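Local coordinates for Lmo0488 protein (Listeria monocytogenes serovar 1/2a, PDB 5TED), which probably acts as a LysR-type transcriptional regulator that answers shikimate by activating protocatechuate biosynthesis genes, this piece being its shikimate-bound effector-binding domain, at residues A[8-13]-A[177-182]; A[16-21]-A[57-62]; A[70-75]-A[195-200]. One frame throughout, in Å; residues are numbered along the deposited sequence.

Contact 1: residues A[8-13]-A[177-182]; sequences GFIYTM and RFIYLA. With SKM ((3R,4S,5R)-3,4,5-trihydroxycyclohex-1-ene-1-carboxylic acid), chain D.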
loop_
_atom_site.group_PDB
_atom_site.type_symbol
_atom_site.label_atom_id
_atom_site.label_comp_id
_atom_site.label_asym_id
_atom_site.label_seq_id
_atom_site.Cartn_x
_atom_site.Cartn_y
_atom_site.Cartn_z
ATOM N N GLY A 8 14.169 -2.806 -1.402
ATOM C CA GLY A 8 12.926 -3.112 -0.700
ATOM C C GLY A 8 12.706 -2.118 0.426
ATOM O O GLY A 8 13.655 -1.729 1.100
ATOM N N PHE A 9 11.451 -1.714 0.629
ATOM C CA PHE A 9 11.196 -0.700 1.643
ATOM C C PHE A 9 9.789 -0.796 2.220
ATOM O O PHE A 9 8.863 -1.340 1.606
ATOM C CB PHE A 9 11.464 0.705 1.096
ATOM C CG PHE A 9 10.720 1.054 -0.172
ATOM C CD1 PHE A 9 9.430 1.568 -0.117
ATOM C CD2 PHE A 9 11.339 0.936 -1.418
ATOM C CE1 PHE A 9 8.758 1.950 -1.277
ATOM C CE2 PHE A 9 10.672 1.310 -2.585
ATOM C CZ PHE A 9 9.387 1.816 -2.517
ATOM N N ILE A 10 9.651 -0.248 3.431
ATOM C CA ILE A 10 8.359 -0.211 4.104
ATOM C C ILE A 10 7.470 0.813 3.413
ATOM O O ILE A 10 7.943 1.824 2.876
ATOM C CB ILE A 10 8.527 0.107 5.600
ATOM C CG1 ILE A 10 9.268 1.434 5.781
ATOM C CG2 ILE A 10 9.289 -0.993 6.311
ATOM C CD1 ILE A 10 9.475 1.830 7.273
ATOM N N TYR A 11 6.161 0.538 3.434
ATOM C CA TYR A 11 5.203 1.227 2.579
ATOM C C TYR A 11 5.330 2.744 2.637
ATOM O O TYR A 11 5.192 3.430 1.612
ATOM C CB TYR A 11 3.798 0.830 2.983
ATOM C CG TYR A 11 3.483 -0.628 2.811
ATOM C CD1 TYR A 11 3.278 -1.169 1.551
ATOM C CD2 TYR A 11 3.365 -1.461 3.919
ATOM C CE1 TYR A 11 2.957 -2.516 1.389
ATOM C CE2 TYR A 11 3.045 -2.814 3.771
ATOM C CZ TYR A 11 2.846 -3.326 2.498
ATOM O OH TYR A 11 2.513 -4.648 2.324
ATOM N N THR A 12 5.464 3.307 3.839
ATOM C CA THR A 12 5.370 4.764 3.867
ATOM C C THR A 12 6.516 5.423 3.109
ATOM O O THR A 12 6.446 6.624 2.847
ATOM C CB THR A 12 5.305 5.328 5.295
ATOM O OG1 THR A 12 6.481 4.971 6.026
ATOM C CG2 THR A 12 4.037 4.839 6.032
ATOM N N MET A 13 7.565 4.683 2.757
ATOM C CA MET A 13 8.671 5.319 2.051
ATOM C C MET A 13 8.391 5.539 0.565
ATOM O O MET A 13 9.160 6.253 -0.087
ATOM C CB MET A 13 9.949 4.504 2.230
ATOM C CG MET A 13 10.424 4.391 3.687
ATOM S SD MET A 13 11.105 5.914 4.403
ATOM C CE MET A 13 9.645 6.686 5.092
ATOM N N ARG A 177 10.822 7.618 16.397
ATOM C CA ARG A 177 10.604 6.539 15.434
ATOM C C ARG A 177 11.667 6.729 14.358
ATOM O O ARG A 177 11.563 7.637 13.540
ATOM C CB ARG A 177 9.191 6.604 14.840
ATOM C CG ARG A 177 8.757 5.398 13.987
ATOM C CD ARG A 177 9.598 5.251 12.693
ATOM N NE ARG A 177 8.912 4.472 11.657
ATOM C CZ ARG A 177 9.000 3.149 11.507
ATOM N NH1 ARG A 177 9.759 2.428 12.325
ATOM N NH2 ARG A 177 8.341 2.548 10.518
ATOM N N PHE A 178 12.703 5.898 14.377
ATOM C CA PHE A 178 13.751 5.954 13.370
ATOM C C PHE A 178 13.521 4.889 12.306
ATOM O O PHE A 178 12.942 3.832 12.579
ATOM C CB PHE A 178 15.132 5.761 13.989
ATOM C CG PHE A 178 15.587 6.925 14.808
ATOM C CD1 PHE A 178 16.007 8.099 14.205
ATOM C CD2 PHE A 178 15.585 6.848 16.191
ATOM C CE1 PHE A 178 16.422 9.171 14.971
ATOM C CE2 PHE A 178 16.000 7.914 16.958
ATOM C CZ PHE A 178 16.418 9.075 16.353
ATOM N N ILE A 179 13.986 5.189 11.095
ATOM C CA ILE A 179 13.952 4.273 9.958
ATOM C C ILE A 179 15.376 4.113 9.440
ATOM O O ILE A 179 16.131 5.092 9.363
ATOM C CB ILE A 179 13.010 4.799 8.856
ATOM C CG1 ILE A 179 11.553 4.727 9.334
ATOM C CG2 ILE A 179 13.222 4.035 7.533
ATOM C CD1 ILE A 179 10.582 5.403 8.417
ATOM N N TYR A 180 15.737 2.887 9.067
ATOM C CA TYR A 180 17.124 2.519 8.827
ATOM C C TYR A 180 17.324 2.007 7.412
ATOM O O TYR A 180 16.420 1.430 6.808
ATOM C CB TYR A 180 17.580 1.436 9.812
ATOM C CG TYR A 180 17.540 1.917 11.227
ATOM C CD1 TYR A 180 16.339 1.952 11.935
ATOM C CD2 TYR A 180 18.692 2.360 11.861
ATOM C CE1 TYR A 180 16.283 2.407 13.242
ATOM C CE2 TYR A 180 18.645 2.830 13.175
ATOM C CZ TYR A 180 17.439 2.845 13.852
ATOM O OH TYR A 180 17.394 3.296 15.151
ATOM N N LEU A 181 18.516 2.258 6.880
ATOM C CA LEU A 181 18.983 1.597 5.678
ATOM C C LEU A 181 19.643 0.298 6.123
ATOM O O LEU A 181 20.589 0.317 6.920
ATOM C CB LEU A 181 19.956 2.490 4.898
ATOM C CG LEU A 181 20.359 2.072 3.477
ATOM C CD1 LEU A 181 21.027 0.718 3.454
ATOM C CD2 LEU A 181 19.161 2.068 2.573
ATOM N N ALA A 182 19.103 -0.825 5.671
ATOM C CA ALA A 182 19.552 -2.134 6.129
ATOM C C ALA A 182 20.235 -2.883 4.990
ATOM O O ALA A 182 19.799 -2.803 3.834
ATOM C CB ALA A 182 18.372 -2.942 6.691
HETATM O O12 SKM D . 3.810 0.849 6.701
HETATM C C8 SKM D . 3.308 0.263 7.898
HETATM C C6 SKM D . 3.542 -1.089 7.936
HETATM O O7 SKM D . 3.046 -1.670 9.142
HETATM C C5 SKM D . 5.145 -1.486 7.880
HETATM C C4 SKM D . 5.948 -0.752 8.865
HETATM C C1 SKM D . 7.344 -1.236 9.286
HETATM O O2 SKM D . 7.658 -2.444 9.081
HETATM O O3 SKM D . 8.154 -0.437 9.847
HETATM C C10 SKM D . 5.379 0.623 9.459
HETATM C C9 SKM D . 4.025 1.022 9.223
HETATM O O11 SKM D . 4.006 2.377 9.005
#

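Contact 2: residues A[16-21]-A[57-62]; sequences HTVPEL and LAICSY. With SKM ((3R,4S,5R)-3,4,5-trihydroxycyclohex-1-ene-1-carboxylic acid), chain D.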
loop_
_atom_site.group_PDB
_atom_site.type_symbol
_atom_site.label_atom_id
_atom_site.label_comp_id
_atom_site.label_asym_id
_atom_site.label_seq_id
_atom_site.Cartn_x
_atom_site.Cartn_y
_atom_site.Cartn_z
ATOM N N HIS A 16 7.199 9.616 -0.917
ATOM C CA HIS A 16 8.106 10.757 -1.041
ATOM C C HIS A 16 9.580 10.442 -0.822
ATOM O O HIS A 16 10.435 11.001 -1.521
ATOM C CB HIS A 16 7.723 11.855 -0.054
ATOM C CG HIS A 16 6.296 12.295 -0.173
ATOM N ND1 HIS A 16 5.845 13.108 -1.191
ATOM C CD2 HIS A 16 5.207 11.992 0.575
ATOM C CE1 HIS A 16 4.543 13.295 -1.060
ATOM N NE2 HIS A 16 4.132 12.634 0.008
ATOM N N THR A 17 9.902 9.616 0.178
ATOM C CA THR A 17 11.306 9.460 0.567
ATOM C C THR A 17 12.111 8.736 -0.504
ATOM O O THR A 17 13.163 9.225 -0.930
ATOM C CB THR A 17 11.413 8.755 1.920
ATOM O OG1 THR A 17 10.869 9.619 2.928
ATOM C CG2 THR A 17 12.885 8.468 2.258
ATOM N N VAL A 18 11.655 7.560 -0.943
ATOM C CA VAL A 18 12.369 6.853 -2.011
ATOM C C VAL A 18 12.414 7.674 -3.295
ATOM O O VAL A 18 13.504 7.814 -3.872
ATOM C CB VAL A 18 11.771 5.450 -2.213
ATOM C CG1 VAL A 18 12.195 4.875 -3.536
ATOM C CG2 VAL A 18 12.245 4.548 -1.093
ATOM N N PRO A 19 11.308 8.264 -3.773
ATOM C CA PRO A 19 11.388 9.149 -4.951
ATOM C C PRO A 19 12.421 10.254 -4.808
ATOM O O PRO A 19 13.175 10.525 -5.754
ATOM C CB PRO A 19 9.968 9.738 -5.029
ATOM C CG PRO A 19 9.088 8.661 -4.415
ATOM C CD PRO A 19 9.922 8.101 -3.291
ATOM N N GLU A 20 12.484 10.894 -3.633
ATOM C CA GLU A 20 13.452 11.967 -3.409
ATOM C C GLU A 20 14.885 11.456 -3.501
ATOM O O GLU A 20 15.749 12.096 -4.114
ATOM C CB GLU A 20 13.209 12.611 -2.041
ATOM C CG GLU A 20 14.104 13.870 -1.778
ATOM C CD GLU A 20 13.764 14.594 -0.466
ATOM O OE1 GLU A 20 12.765 14.228 0.184
ATOM O OE2 GLU A 20 14.494 15.538 -0.088
ATOM N N LEU A 21 15.158 10.309 -2.882
ATOM C CA LEU A 21 16.489 9.707 -2.943
ATOM C C LEU A 21 16.854 9.303 -4.368
ATOM O O LEU A 21 17.965 9.574 -4.841
ATOM C CB LEU A 21 16.533 8.483 -2.017
ATOM C CG LEU A 21 16.528 8.764 -0.513
ATOM C CD1 LEU A 21 16.349 7.490 0.254
ATOM C CD2 LEU A 21 17.858 9.430 -0.088
ATOM N N LEU A 57 19.441 -3.851 -0.901
ATOM C CA LEU A 57 19.361 -2.914 0.213
ATOM C C LEU A 57 17.908 -2.822 0.642
ATOM O O LEU A 57 17.002 -3.023 -0.170
ATOM C CB LEU A 57 19.841 -1.505 -0.168
ATOM C CG LEU A 57 21.255 -1.325 -0.735
ATOM C CD1 LEU A 57 21.459 0.073 -1.310
ATOM C CD2 LEU A 57 22.292 -1.625 0.335
ATOM N N ALA A 58 17.684 -2.462 1.905
ATOM C CA ALA A 58 16.322 -2.276 2.377
ATOM C C ALA A 58 16.243 -1.016 3.225
ATOM O O ALA A 58 17.236 -0.559 3.791
ATOM C CB ALA A 58 15.828 -3.481 3.179
ATOM N N ILE A 59 15.047 -0.444 3.274
ATOM C CA ILE A 59 14.725 0.664 4.156
ATOM C C ILE A 59 13.583 0.199 5.049
ATOM O O ILE A 59 12.477 -0.070 4.551
ATOM C CB ILE A 59 14.323 1.922 3.368
ATOM C CG1 ILE A 59 15.477 2.361 2.439
ATOM C CG2 ILE A 59 13.893 3.030 4.350
ATOM C CD1 ILE A 59 15.117 3.520 1.479
ATOM N N CYS A 60 13.838 0.102 6.355
ATOM C CA CYS A 60 12.848 -0.529 7.228
ATOM C C CYS A 60 13.122 -0.171 8.691
ATOM O O CYS A 60 13.994 0.649 9.004
ATOM C CB CYS A 60 12.835 -2.052 7.015
ATOM S SG CYS A 60 14.363 -2.855 7.527
ATOM N N SER A 61 12.348 -0.785 9.591
ATOM C CA SER A 61 12.508 -0.596 11.026
ATOM C C SER A 61 13.684 -1.418 11.540
ATOM O O SER A 61 14.041 -2.460 10.977
ATOM C CB SER A 61 11.244 -1.019 11.790
ATOM O OG SER A 61 10.122 -0.215 11.428
ATOM N N TYR A 62 14.282 -0.943 12.623
ATOM C CA TYR A 62 15.283 -1.737 13.322
ATOM C C TYR A 62 14.645 -2.994 13.902
ATOM O O TYR A 62 13.506 -2.967 14.377
ATOM C CB TYR A 62 15.920 -0.904 14.433
ATOM C CG TYR A 62 16.969 -1.643 15.238
ATOM C CD1 TYR A 62 18.230 -1.891 14.710
ATOM C CD2 TYR A 62 16.705 -2.082 16.529
ATOM C CE1 TYR A 62 19.200 -2.564 15.439
ATOM C CE2 TYR A 62 17.678 -2.755 17.272
ATOM C CZ TYR A 62 18.917 -2.990 16.716
ATOM O OH TYR A 62 19.882 -3.659 17.428
HETATM O O12 SKM D . 3.810 0.849 6.701
HETATM C C8 SKM D . 3.308 0.263 7.898
HETATM C C6 SKM D . 3.542 -1.089 7.936
HETATM O O7 SKM D . 3.046 -1.670 9.142
HETATM C C5 SKM D . 5.145 -1.486 7.880
HETATM C C4 SKM D . 5.948 -0.752 8.865
HETATM C C1 SKM D . 7.344 -1.236 9.286
HETATM O O2 SKM D . 7.658 -2.444 9.081
HETATM O O3 SKM D . 8.154 -0.437 9.847
HETATM C C10 SKM D . 5.379 0.623 9.459
HETATM C C9 SKM D . 4.025 1.022 9.223
HETATM O O11 SKM D . 4.006 2.377 9.005
#

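Contact 3: residues A[70-75]-A[195-200]; sequences EFLPLT and AFKDFA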
loop_
_atom_site.group_PDB
_atom_site.type_symbol
_atom_site.label_atom_id
_atom_site.label_comp_id
_atom_site.label_asym_id
_atom_site.label_seq_id
_atom_site.Cartn_x
_atom_site.Cartn_y
_atom_site.Cartn_z
ATOM N N GLU A 70 23.142 -5.086 9.060
ATOM C CA GLU A 70 23.619 -3.785 9.500
ATOM C C GLU A 70 22.505 -2.767 9.317
ATOM O O GLU A 70 22.006 -2.594 8.205
ATOM C CB GLU A 70 24.844 -3.369 8.698
ATOM C CG GLU A 70 25.261 -1.951 8.962
ATOM C CD GLU A 70 26.277 -1.464 7.979
ATOM O OE1 GLU A 70 25.920 -1.192 6.817
ATOM O OE2 GLU A 70 27.446 -1.361 8.373
ATOM N N PHE A 71 22.125 -2.086 10.396
ATOM C CA PHE A 71 21.122 -1.028 10.353
ATOM C C PHE A 71 21.820 0.308 10.586
ATOM O O PHE A 71 22.523 0.465 11.588
ATOM C CB PHE A 71 20.045 -1.235 11.420
ATOM C CG PHE A 71 19.238 -2.505 11.265
ATOM C CD1 PHE A 71 19.651 -3.683 11.882
ATOM C CD2 PHE A 71 18.059 -2.515 10.534
ATOM C CE1 PHE A 71 18.905 -4.861 11.769
ATOM C CE2 PHE A 71 17.295 -3.688 10.421
ATOM C CZ PHE A 71 17.730 -4.863 11.040
ATOM N N LEU A 72 21.668 1.247 9.652
ATOM C CA LEU A 72 22.217 2.591 9.803
ATOM C C LEU A 72 21.098 3.618 9.683
ATOM O O LEU A 72 20.271 3.526 8.760
ATOM C CB LEU A 72 23.324 2.888 8.763
ATOM C CG LEU A 72 24.591 2.029 8.926
ATOM C CD1 LEU A 72 25.540 2.264 7.802
ATOM C CD2 LEU A 72 25.278 2.356 10.229
ATOM N N PRO A 73 21.053 4.618 10.562
ATOM C CA PRO A 73 19.911 5.542 10.573
ATOM C C PRO A 73 19.789 6.278 9.244
ATOM O O PRO A 73 20.781 6.741 8.680
ATOM C CB PRO A 73 20.240 6.495 11.734
ATOM C CG PRO A 73 21.718 6.400 11.907
ATOM C CD PRO A 73 22.093 4.994 11.534
ATOM N N LEU A 74 18.563 6.351 8.721
ATOM C CA LEU A 74 18.312 7.019 7.445
ATOM C C LEU A 74 17.331 8.171 7.572
ATOM O O LEU A 74 17.631 9.275 7.107
ATOM C CB LEU A 74 17.799 6.019 6.394
ATOM C CG LEU A 74 17.437 6.641 5.033
ATOM C CD1 LEU A 74 18.663 7.187 4.310
ATOM C CD2 LEU A 74 16.710 5.606 4.161
ATOM N N THR A 75 16.179 7.966 8.209
ATOM C CA THR A 75 15.200 9.041 8.376
ATOM C C THR A 75 14.397 8.759 9.646
ATOM O O THR A 75 14.734 7.865 10.424
ATOM C CB THR A 75 14.327 9.168 7.120
ATOM O OG1 THR A 75 13.451 10.283 7.256
ATOM C CG2 THR A 75 13.507 7.881 6.863
ATOM N N ALA A 195 27.305 2.785 -4.133
ATOM C CA ALA A 195 27.154 4.202 -4.416
ATOM C C ALA A 195 25.827 4.709 -3.878
ATOM O O ALA A 195 25.769 5.780 -3.266
ATOM C CB ALA A 195 27.272 4.469 -5.918
ATOM N N PHE A 196 24.755 3.930 -4.057
ATOM C CA PHE A 196 23.462 4.370 -3.557
ATOM C C PHE A 196 23.399 4.362 -2.033
ATOM O O PHE A 196 22.822 5.275 -1.430
ATOM C CB PHE A 196 22.342 3.510 -4.121
ATOM C CG PHE A 196 20.984 3.979 -3.697
ATOM C CD1 PHE A 196 20.421 5.103 -4.288
ATOM C CD2 PHE A 196 20.283 3.316 -2.694
ATOM C CE1 PHE A 196 19.174 5.563 -3.904
ATOM C CE2 PHE A 196 19.026 3.761 -2.302
ATOM C CZ PHE A 196 18.476 4.895 -2.900
ATOM N N LYS A 197 23.944 3.323 -1.394
ATOM C CA LYS A 197 23.963 3.283 0.065
ATOM C C LYS A 197 24.660 4.513 0.633
ATOM O O LYS A 197 24.108 5.206 1.497
ATOM C CB LYS A 197 24.648 2.007 0.553
ATOM C CG LYS A 197 24.722 1.870 2.079
ATOM C CD LYS A 197 25.581 0.656 2.473
ATOM C CE LYS A 197 25.644 0.479 3.983
ATOM N NZ LYS A 197 26.426 -0.747 4.320
ATOM N N ASP A 198 25.881 4.794 0.165
ATOM C CA ASP A 198 26.614 5.952 0.671
ATOM C C ASP A 198 25.863 7.251 0.399
ATOM O O ASP A 198 25.775 8.129 1.273
ATOM C CB ASP A 198 28.006 6.016 0.040
ATOM C CG ASP A 198 28.912 4.876 0.483
ATOM O OD1 ASP A 198 28.577 4.176 1.465
ATOM O OD2 ASP A 198 29.981 4.702 -0.142
ATOM N N PHE A 199 25.325 7.398 -0.809
ATOM C CA PHE A 199 24.552 8.591 -1.128
ATOM C C PHE A 199 23.379 8.763 -0.176
ATOM O O PHE A 199 23.146 9.861 0.358
ATOM C CB PHE A 199 24.051 8.535 -2.570
ATOM C CG PHE A 199 22.919 9.473 -2.823
ATOM C CD1 PHE A 199 23.160 10.786 -3.157
ATOM C CD2 PHE A 199 21.613 9.032 -2.729
ATOM C CE1 PHE A 199 22.109 11.662 -3.369
ATOM C CE2 PHE A 199 20.561 9.891 -2.948
ATOM C CZ PHE A 199 20.809 11.207 -3.271
ATOM N N ALA A 200 22.611 7.688 0.032
ATOM C CA ALA A 200 21.396 7.789 0.834
ATOM C C ALA A 200 21.703 8.112 2.288
ATOM O O ALA A 200 21.002 8.918 2.904
ATOM C CB ALA A 200 20.604 6.491 0.743
#

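Contact 1: residues A[8-13]-A[177-182]
Ile-10 and Arg-177 meet at one wall of the shikimate pocket, where side chains of strands 4-10 and 177-184, which flank strand 57-60 in the sheet, come together beside the ligand's carboxylate. The methyl CD1 of Ile-10 approaches the guanidinium obliquely and lies 3.5 Å from Arg-177 NH2. Ile-10 has CG1 lodged between its backbone N and carbonyl carbon (chi1 57°), which sends CD1 across toward the other strand, while CG2 lies 3.5 Å from shikimate O2. Arg-177 NH2 donates an almost straight hydrogen bond to shikimate O3 (3.1 Å, N-H...O angle 166°), the oxygen sitting at the guanidinium edge in its plane. NE bonds to the Gln-77 amide oxygen and NH1 to the Ser-61 hydroxyl, so all three nitrogens are engaged and the rotation of the flat group is fixed. One of its faces rests on CG1 of Ile-179, 3.5 Å below the plane and displaced toward the rim. Away from the ligand the contact is apolar: Ile-179 CD1 meets Ile-10 CD1 at 3.9 Å and, tip to tip, Met-13 CE at 3.7 Å, since the methionine chain bends at chi2 and chi3 toward the strand. An arginine pairing with an effector carboxylate above a floor of aliphatic side chains thus forms the anion-binding side of this periplasmic-binding-protein-like pocket.

Contact 2: residues A[16-21]-A[57-62]
Val-18 and Ile-59 join helix 17-26 to strand 57-60, a helix-on-sheet contact in the alpha/beta core of the effector-binding domain. The helix belongs to a beta-alpha-beta crossover, connecting the parallel strands 4-10 and 35-41, and strand 57-60 runs beside strand 4-10 in the same sheet. Ile-59 points its longer branch at the helix. CG1 stands beside the backbone N (chi1 -60°) and the chain continues extended through chi2, making CD1 the part that reaches furthest toward the helix. There it lies 4.0 Å from CG2 of Val-18, the two side chains crossing at a slant rather than meeting head on. In Val-18 the CG1 methyl is anti to the backbone N (chi1 163°); this turns CG2 to the strand and leaves CG1 6.0 Å from Ile-59 CD1. Leu-21, three residues further along the helix, adds a looser touch, its CD1 being 4.3 Å from Ile-59 CD1 and coming at it from a direction roughly at right angles to that of Val-18 CG2. A single methyl therefore bears both helix side chains. The interface is small, 88 Å² in all, but its three touching residues are buried, and Phe-9 of strand 4-10 packs against both Val-18 and Ile-59. Ala-58 and Cys-60, the strand neighbours of Ile-59, pack instead against helix 43-51. Beyond the strand the chain reaches the ligand at Ser-61, whose backbone N is bonded to the Thr-43 hydroxyl. Ser-61 donates a short hydrogen bond from OG to shikimate O3, 2.5 Å long.

Contact 3: residues A[70-75]-A[195-200]
Lys-197 reaches from helix 191-208 to Glu-70 near the start of strand 69-84 and ends there in a salt bridge. From CB the lysine is fully extended, CG being anti to the backbone N (chi1 180°), and its CG and CD methylenes carry it across the gap. At CE it first meets the strand: Leu-72 CD1 lies 4.2 Å away and Glu-70 OE1 3.3 Å. The tip, NZ, then gives a 2.6 Å hydrogen bond to Glu-70 OE1, lying almost straight beyond the C-O bond. The two long side chains run slantwise to each other, and NZ is also hydrogen-bonded to Ser-183 OG. The carboxylate would favour the charged ammonium, and the two bonds, to Glu-70 and to Ser-183 of strand 177-184, fix its position. Further along, Leu-74 supplies the apolar part of the contact. Its CD1 is pressed close to Ala-200 O, at 3.2 Å, and lies 4.1 Å from Ala-200 CB. Leu-74 and Thr-75 together face Ile-179 in a classic beta bulge. The axes of the two segments approach to 10.4 Å at 57°, so the helix lies aslant the strand. Strand 69-84 pairs antiparallel with strand 177-184, while helix 191-208 is flanked by helix 17-26, whose Leu-21 packs on both Ala-200 and Phe-199.

Contacts 1 and 2 lie about 5 Å apart, centre to centre, and share both the sheet and the ligand. Arg-177 NH1 is 2.8 Å from Ser-61 OG, so the two donors to shikimate O3 also brace each other, while Ala-182 N to Ala-58 O at 2.7 Å continues the pairing of their strands. Contact 3 stands further off, its centre about 11 Å from that of contact 1 and 9 Å from that of contact 2; the side chain of Leu-74 is about 12 Å from shikimate between nearest atoms. It connects to contact 1 through Ile-179 O and Leu-74 N, 2.8 Å apart, and to contact 2 through the packing of Leu-57 on Phe-196.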